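Local coordinates for protein PKS (Streptomyces albus, PDB 4OQJ) that probably catalyses carbon-chain-extending condensation of acyl units carried on acyl carrier proteins, as a ketosynthase of oxazolomycin biosynthesis in an "AT-less" type I polyketide synthase, at residues A220-Q223 / A224-E228; V264-L268 / S269-A273. One frame throughout, in Å; residues are numbered along the deposited sequence.

Contact 1. Residues A220-Q223 / A224-E228; sequences AHIQ and ADQGE
Gln226 folds back on Gln223, and the turn is tight around the Gln223 carbonyl O, met by both the N and the CG of Gln226. The backbone N of Gln226 sits 3.2 Å from O of Gln223 and closes a type I turn; the donor stands well above the carbonyl plane, so no lone pair is met squarely. With chi1 at 61°, CG of Gln226 is placed between its own backbone N and carbonyl carbon, which brings it to 3.5 Å from the same Gln223 O. From there the extended chain passes CG2 of buried Ile222, 4.4 Å from NE2, and its OE1 accepts a hydrogen bond from Leu82 N. The other side is looser: the carboxylate of Asp225 merely brushes Gln223, OD1 lying 3.7 Å from CB. A type II turn follows at once, with Gly227 at its third position on a positive phi of 103°. Around the turn, Asn258 OD1 takes the backbone N of Gln223 and Thr142 OG1 that of Ala224. The double turn thus leaves the end of strand 214-221 and heads for strand 230-231, with Ala224 and Asp225 resting on helix 142-147.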
# COMPACT_ATOMS: atom_id res chain seq x y z
N ALA A 220 -10.33 -1.10 -9.83
CA ALA A 220 -11.62 -0.90 -10.51
C ALA A 220 -11.95 0.57 -10.50
O ALA A 220 -11.73 1.23 -9.50
CB ALA A 220 -12.73 -1.66 -9.82
N HIS A 221 -12.48 1.08 -11.59
CA HIS A 221 -12.98 2.45 -11.63
C HIS A 221 -14.31 2.44 -12.36
O HIS A 221 -14.38 2.12 -13.55
CB HIS A 221 -12.03 3.41 -12.34
CG HIS A 221 -12.62 4.76 -12.60
ND1 HIS A 221 -13.11 5.14 -13.83
CD2 HIS A 221 -12.80 5.82 -11.77
CE1 HIS A 221 -13.58 6.37 -13.75
NE2 HIS A 221 -13.40 6.81 -12.52
N ILE A 222 -15.38 2.75 -11.64
CA ILE A 222 -16.71 2.77 -12.24
C ILE A 222 -17.48 3.96 -11.73
O ILE A 222 -17.73 4.07 -10.53
CB ILE A 222 -17.52 1.50 -11.93
CG1 ILE A 222 -16.75 0.26 -12.34
CG2 ILE A 222 -18.85 1.56 -12.67
CD1 ILE A 222 -17.34 -1.01 -11.82
N GLN A 223 -17.84 4.85 -12.64
CA GLN A 223 -18.66 6.01 -12.29
C GLN A 223 -20.10 5.57 -12.11
O GLN A 223 -20.65 4.85 -12.95
CB GLN A 223 -18.58 7.07 -13.36
CG GLN A 223 -17.20 7.54 -13.69
CD GLN A 223 -17.19 8.40 -14.93
OE1 GLN A 223 -17.70 8.00 -15.98
NE2 GLN A 223 -16.64 9.60 -14.81
N ALA A 224 -20.73 6.01 -11.03
CA ALA A 224 -22.11 5.63 -10.79
C ALA A 224 -23.02 6.22 -11.86
O ALA A 224 -24.12 5.72 -12.07
CB ALA A 224 -22.57 6.06 -9.40
N ASP A 225 -22.58 7.28 -12.53
CA ASP A 225 -23.40 7.89 -13.59
C ASP A 225 -22.82 7.67 -14.99
O ASP A 225 -22.99 8.51 -15.89
CB ASP A 225 -23.59 9.40 -13.32
CG ASP A 225 -22.28 10.17 -13.27
OD1 ASP A 225 -21.23 9.62 -13.68
OD2 ASP A 225 -22.31 11.34 -12.82
N GLN A 226 -22.15 6.54 -15.21
CA GLN A 226 -21.72 6.22 -16.56
C GLN A 226 -23.00 6.09 -17.39
O GLN A 226 -24.07 5.80 -16.84
CB GLN A 226 -20.86 4.94 -16.63
CG GLN A 226 -21.55 3.67 -16.15
CD GLN A 226 -20.80 2.39 -16.54
OE1 GLN A 226 -19.72 2.42 -17.13
NE2 GLN A 226 -21.38 1.26 -16.20
N GLY A 227 -22.90 6.33 -18.69
CA GLY A 227 -24.06 6.29 -19.56
C GLY A 227 -24.52 7.69 -19.91
O GLY A 227 -25.41 7.87 -20.73
N GLU A 228 -23.91 8.68 -19.27
CA GLU A 228 -24.12 10.08 -19.60
C GLU A 228 -22.91 10.60 -20.36
O GLU A 228 -21.83 10.00 -20.32
CB GLU A 228 -24.35 10.91 -18.33
CG GLU A 228 -25.51 10.44 -17.48
CD GLU A 228 -25.71 11.29 -16.24
OE1 GLU A 228 -25.00 12.31 -16.11
OE2 GLU A 228 -26.56 10.94 -15.41

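Contact 2. Residues V264-L268 / S269-A273; sequences VLKRL and SDALA
Lys266 leaves the strand with CG opposite its backbone N (chi1 -178°), and the extended stem lays its CD 3.6 Å from Ala271 N in the first turn of the helix; the bend at chi3 then turns the ammonium end toward salt bridges with Asp274 and Asp276 and a hydrogen bond with Tyr123 OH. CB of Asp270 meets CG of Lys266, the two side chains crossing at about a right angle. With Asp270 CG turned away from its own carbonyl carbon (chi1 -66°), the carboxylate runs alongside Arg267. There OD2 of Asp270 packs 3.7 Å from CB of Arg267 but stays 4.6 Å from its NE, too far for a salt bridge, with the two charged planes 59° apart. A water accepts from Arg267 N at 2.9 Å and lies at an equal distance from Asp270 OD2, which it may bridge to that N. Two nearly straight bonds start the helix: Ala271 N to Arg267 O and Leu272 N to Leu268 O, each 3.0 Å. Outside them, CD1 of Leu268 leans on CG of Leu272 at 3.9 Å, and both leucines touch Val18. Arg267 takes the N-cap position, and the chain turns almost perpendicularly from strand into helix 268-274 at the C-terminal end of an inner strand of the central sheet of a thiolase-type ketosynthase fold.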
# COMPACT_ATOMS: atom_id res chain seq x y z
N VAL A 264 -2.64 -12.12 -11.38
CA VAL A 264 -2.19 -13.04 -10.34
C VAL A 264 -0.70 -13.26 -10.54
O VAL A 264 -0.27 -13.64 -11.63
CB VAL A 264 -2.95 -14.37 -10.41
CG1 VAL A 264 -2.48 -15.35 -9.32
CG2 VAL A 264 -4.44 -14.15 -10.32
N LEU A 265 0.09 -13.00 -9.49
CA LEU A 265 1.54 -12.98 -9.56
C LEU A 265 2.14 -14.05 -8.66
O LEU A 265 1.58 -14.36 -7.60
CB LEU A 265 2.06 -11.60 -9.15
CG LEU A 265 1.44 -10.43 -9.93
CD1 LEU A 265 1.90 -9.09 -9.39
CD2 LEU A 265 1.76 -10.54 -11.41
N LYS A 266 3.27 -14.60 -9.09
CA LYS A 266 3.98 -15.66 -8.38
C LYS A 266 5.44 -15.62 -8.81
O LYS A 266 5.72 -15.28 -9.96
CB LYS A 266 3.37 -17.03 -8.71
CG LYS A 266 4.00 -18.21 -7.97
CD LYS A 266 3.49 -19.55 -8.53
CE LYS A 266 2.77 -20.37 -7.50
NZ LYS A 266 2.37 -21.73 -7.99
N ARG A 267 6.37 -15.96 -7.93
CA ARG A 267 7.77 -16.01 -8.35
C ARG A 267 7.86 -16.89 -9.57
O ARG A 267 7.22 -17.93 -9.63
CB ARG A 267 8.68 -16.58 -7.29
CG ARG A 267 8.86 -15.74 -6.06
CD ARG A 267 9.93 -16.39 -5.23
NE ARG A 267 10.09 -15.75 -3.93
CZ ARG A 267 11.15 -15.06 -3.55
NH1 ARG A 267 12.20 -14.88 -4.37
NH2 ARG A 267 11.18 -14.53 -2.34
N LEU A 268 8.66 -16.48 -10.55
CA LEU A 268 8.75 -17.25 -11.79
C LEU A 268 9.27 -18.66 -11.53
O LEU A 268 8.74 -19.62 -12.10
CB LEU A 268 9.66 -16.56 -12.79
CG LEU A 268 9.91 -17.34 -14.09
CD1 LEU A 268 8.60 -17.65 -14.79
CD2 LEU A 268 10.85 -16.56 -15.02
N SER A 269 10.28 -18.79 -10.68
CA SER A 269 10.82 -20.12 -10.39
C SER A 269 9.74 -21.02 -9.80
O SER A 269 9.65 -22.18 -10.19
CB SER A 269 12.01 -20.04 -9.44
OG SER A 269 11.62 -19.47 -8.20
N ASP A 270 8.92 -20.50 -8.88
CA ASP A 270 7.83 -21.30 -8.31
C ASP A 270 6.81 -21.68 -9.36
O ASP A 270 6.33 -22.82 -9.40
CB ASP A 270 7.11 -20.54 -7.18
CG ASP A 270 7.99 -20.31 -5.96
OD1 ASP A 270 9.00 -21.01 -5.81
OD2 ASP A 270 7.65 -19.42 -5.14
N ALA A 271 6.46 -20.73 -10.22
CA ALA A 271 5.45 -20.96 -11.24
C ALA A 271 5.86 -22.11 -12.15
O ALA A 271 5.06 -23.00 -12.46
CB ALA A 271 5.22 -19.69 -12.06
N LEU A 272 7.12 -22.08 -12.58
CA LEU A 272 7.63 -23.11 -13.47
C LEU A 272 7.65 -24.46 -12.76
O LEU A 272 7.30 -25.48 -13.35
CB LEU A 272 9.04 -22.74 -13.94
CG LEU A 272 9.17 -21.49 -14.81
CD1 LEU A 272 10.64 -21.17 -15.03
CD2 LEU A 272 8.47 -21.68 -16.15
N ALA A 273 8.07 -24.45 -11.50
CA ALA A 273 8.14 -25.68 -10.71
C ALA A 273 6.77 -26.30 -10.51
O ALA A 273 6.63 -27.52 -10.50
CB ALA A 273 8.79 -25.41 -9.37
O HOH W 1 5.94 -17.05 -5.29

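Overall arrangement
Contacts 1 and 2 follow one another along the chain and lie on opposite sides of its centre, their own centres about 35 Å apart and their nearest atoms about 14 Å apart, without touching. What joins them is the sheet: strands 214-221 and 259-267 are antiparallel neighbours, so the C-terminal ends that carry 220-228 and 264-273 lie at opposite ends of the pair. Backbone bonds span the pair near both ends, from His221 to Gly259 and from Leu265 to Ala215. One strand runs on into a double turn, the other into helix 268-274. The potassium ion bound by Ser292 and Lys294 is held by residues of neither contact.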